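Local coordinates for protein eukaryotic translation initiation factor 2A (Schizosaccharomyces pombe, PDB 3WJ9) that probably directs methionyl-tRNAi to 40S ribosomal subunits in a codon-dependent manner during early protein synthesis on a small number of specific mRNAs, at residues A353-Y358 with T370-R376. Numbering follows the deposited sequence.
Sequences AANCTY and TAVTSPR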
loop_
_atom_site.group_PDB
_atom_site.type_symbol
_atom_site.label_atom_id
_atom_site.label_comp_id
_atom_site.label_asym_id
_atom_site.label_seq_id
_atom_site.Cartn_x
_atom_site.Cartn_y
_atom_site.Cartn_z
ATOM N N ALA A 353 12.154 -11.973 14.730
ATOM C CA ALA A 353 11.554 -10.782 15.299
ATOM C C ALA A 353 10.182 -11.158 15.829
ATOM O O ALA A 353 9.168 -10.971 15.157
ATOM C CB ALA A 353 11.459 -9.674 14.268
ATOM N N ALA A 354 10.171 -11.734 17.026
ATOM C CA ALA A 354 8.938 -12.152 17.677
ATOM C C ALA A 354 7.971 -10.983 17.784
ATOM O O ALA A 354 8.385 -9.854 18.051
ATOM C CB ALA A 354 9.234 -12.726 19.050
ATOM N N ASN A 355 6.693 -11.265 17.545
ATOM C CA ASN A 355 5.632 -10.270 17.655
ATOM C C ASN A 355 5.783 -9.103 16.679
ATOM O O ASN A 355 5.142 -8.065 16.844
ATOM C CB ASN A 355 5.564 -9.738 19.088
ATOM C CG ASN A 355 5.149 -10.801 20.083
ATOM O OD1 ASN A 355 4.182 -11.528 19.861
ATOM N ND2 ASN A 355 5.885 -10.903 21.185
ATOM N N CYS A 356 6.624 -9.275 15.663
ATOM C CA CYS A 356 6.815 -8.240 14.653
ATOM C C CYS A 356 5.527 -8.023 13.867
ATOM O O CYS A 356 4.937 -8.970 13.345
ATOM C CB CYS A 356 7.959 -8.607 13.708
ATOM S SG CYS A 356 8.211 -7.463 12.340
ATOM N N THR A 357 5.095 -6.769 13.791
ATOM C CA THR A 357 3.844 -6.426 13.128
ATOM C C THR A 357 4.095 -5.626 11.857
ATOM O O THR A 357 3.162 -5.281 11.133
ATOM C CB THR A 357 2.925 -5.613 14.054
ATOM O OG1 THR A 357 3.455 -4.292 14.219
ATOM C CG2 THR A 357 2.807 -6.288 15.415
ATOM N N TYR A 358 5.363 -5.330 11.595
ATOM C CA TYR A 358 5.739 -4.548 10.424
ATOM C C TYR A 358 7.199 -4.786 10.044
ATOM O O TYR A 358 8.081 -4.761 10.902
ATOM C CB TYR A 358 5.498 -3.058 10.678
ATOM C CG TYR A 358 5.909 -2.184 9.522
ATOM C CD1 TYR A 358 5.030 -1.923 8.481
ATOM C CD2 TYR A 358 7.178 -1.623 9.467
ATOM C CE1 TYR A 358 5.402 -1.127 7.420
ATOM C CE2 TYR A 358 7.558 -0.831 8.410
ATOM C CZ TYR A 358 6.668 -0.584 7.391
ATOM O OH TYR A 358 7.046 0.210 6.339
ATOM N N THR A 370 12.390 -3.700 11.242
ATOM C CA THR A 370 11.310 -4.458 11.859
ATOM C C THR A 370 10.775 -3.663 13.040
ATOM O O THR A 370 11.506 -2.885 13.652
ATOM C CB THR A 370 11.764 -5.859 12.331
ATOM O OG1 THR A 370 12.778 -5.733 13.334
ATOM C CG2 THR A 370 12.298 -6.682 11.167
ATOM N N ALA A 371 9.497 -3.844 13.352
ATOM C CA ALA A 371 8.890 -3.143 14.474
ATOM C C ALA A 371 7.800 -3.979 15.120
ATOM O O ALA A 371 7.304 -4.940 14.534
ATOM C CB ALA A 371 8.327 -1.799 14.024
ATOM N N VAL A 372 7.443 -3.612 16.344
ATOM C CA VAL A 372 6.308 -4.207 17.032
ATOM C C VAL A 372 5.396 -3.064 17.467
ATOM O O VAL A 372 5.828 -2.164 18.187
ATOM C CB VAL A 372 6.750 -5.055 18.240
ATOM C CG1 VAL A 372 5.543 -5.563 19.001
ATOM C CG2 VAL A 372 7.620 -6.218 17.778
ATOM N N THR A 373 4.145 -3.089 17.015
ATOM C CA THR A 373 3.284 -1.916 17.138
ATOM C C THR A 373 1.983 -2.132 17.917
ATOM O O THR A 373 1.433 -3.230 17.967
ATOM C CB THR A 373 2.914 -1.363 15.742
ATOM O OG1 THR A 373 2.197 -2.358 15.001
ATOM C CG2 THR A 373 4.168 -0.973 14.974
ATOM N N SER A 374 1.515 -1.045 18.522
ATOM C CA SER A 374 0.217 -0.965 19.181
ATOM C C SER A 374 -0.735 -0.278 18.198
ATOM O O SER A 374 -0.290 0.535 17.390
ATOM C CB SER A 374 0.344 -0.188 20.500
ATOM O OG SER A 374 -0.880 -0.100 21.209
ATOM N N PRO A 375 -2.037 -0.607 18.238
ATOM C CA PRO A 375 -2.711 -1.546 19.138
ATOM C C PRO A 375 -2.718 -2.999 18.660
ATOM O O PRO A 375 -3.417 -3.815 19.257
ATOM C CB PRO A 375 -4.137 -0.997 19.190
ATOM C CG PRO A 375 -4.343 -0.422 17.840
ATOM C CD PRO A 375 -3.005 0.117 17.391
ATOM N N ARG A 376 -1.957 -3.323 17.618
ATOM C CA ARG A 376 -1.834 -4.718 17.199
ATOM C C ARG A 376 -1.106 -5.504 18.289
ATOM O O ARG A 376 -1.215 -6.728 18.367
ATOM C CB ARG A 376 -1.105 -4.835 15.856
ATOM C CG ARG A 376 -1.143 -6.235 15.260
ATOM C CD ARG A 376 -0.576 -6.276 13.852
ATOM N NE ARG A 376 -0.443 -7.646 13.367
ATOM C CZ ARG A 376 0.084 -7.980 12.193
ATOM N NH1 ARG A 376 0.534 -7.042 11.372
ATOM N NH2 ARG A 376 0.160 -9.254 11.840
#
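A type II beta turn, Ala353 to Cys356, reverses the chain after strand 346-352 and is closed by Cys356 N to Ala353 O at 3.1 Å. Within it, Ala354 O and Asn355 O lie 3.7 and 3.2 Å from Val372 CG2, so the turn packs on the valine side chain, which also touches Leu377. Cys356 then runs beside Ala371 and Val372: its CA makes a CH···O contact with Ala371 O (3.3 Å), its SG lies 3.9 Å from Thr370 CB, and SG accepts a weak hydrogen bond from Tyr358 N at 3.6 Å. Thr357 is most covered by the other segment (104 Å²). Its N donates to Ala371 O (3.0 Å), its OG1 shares a very short 2.4 Å hydrogen bond with Thr373 OG1, and the extended Arg376 side chain reaches back so that CD sits 3.6 Å from Thr357 CB, with the guanidinium face over Thr357 CA. Tyr358 and Ala371 form an antiparallel hydrogen-bonded pair (Ala371 N to Tyr358 O, 3.0 Å). Since Ala371 O takes Thr357 N, two residues oppose one: a classic beta bulge between the first two strands of a four-stranded blade, in the fourth WD repeat of this longer factor's beta-propeller part.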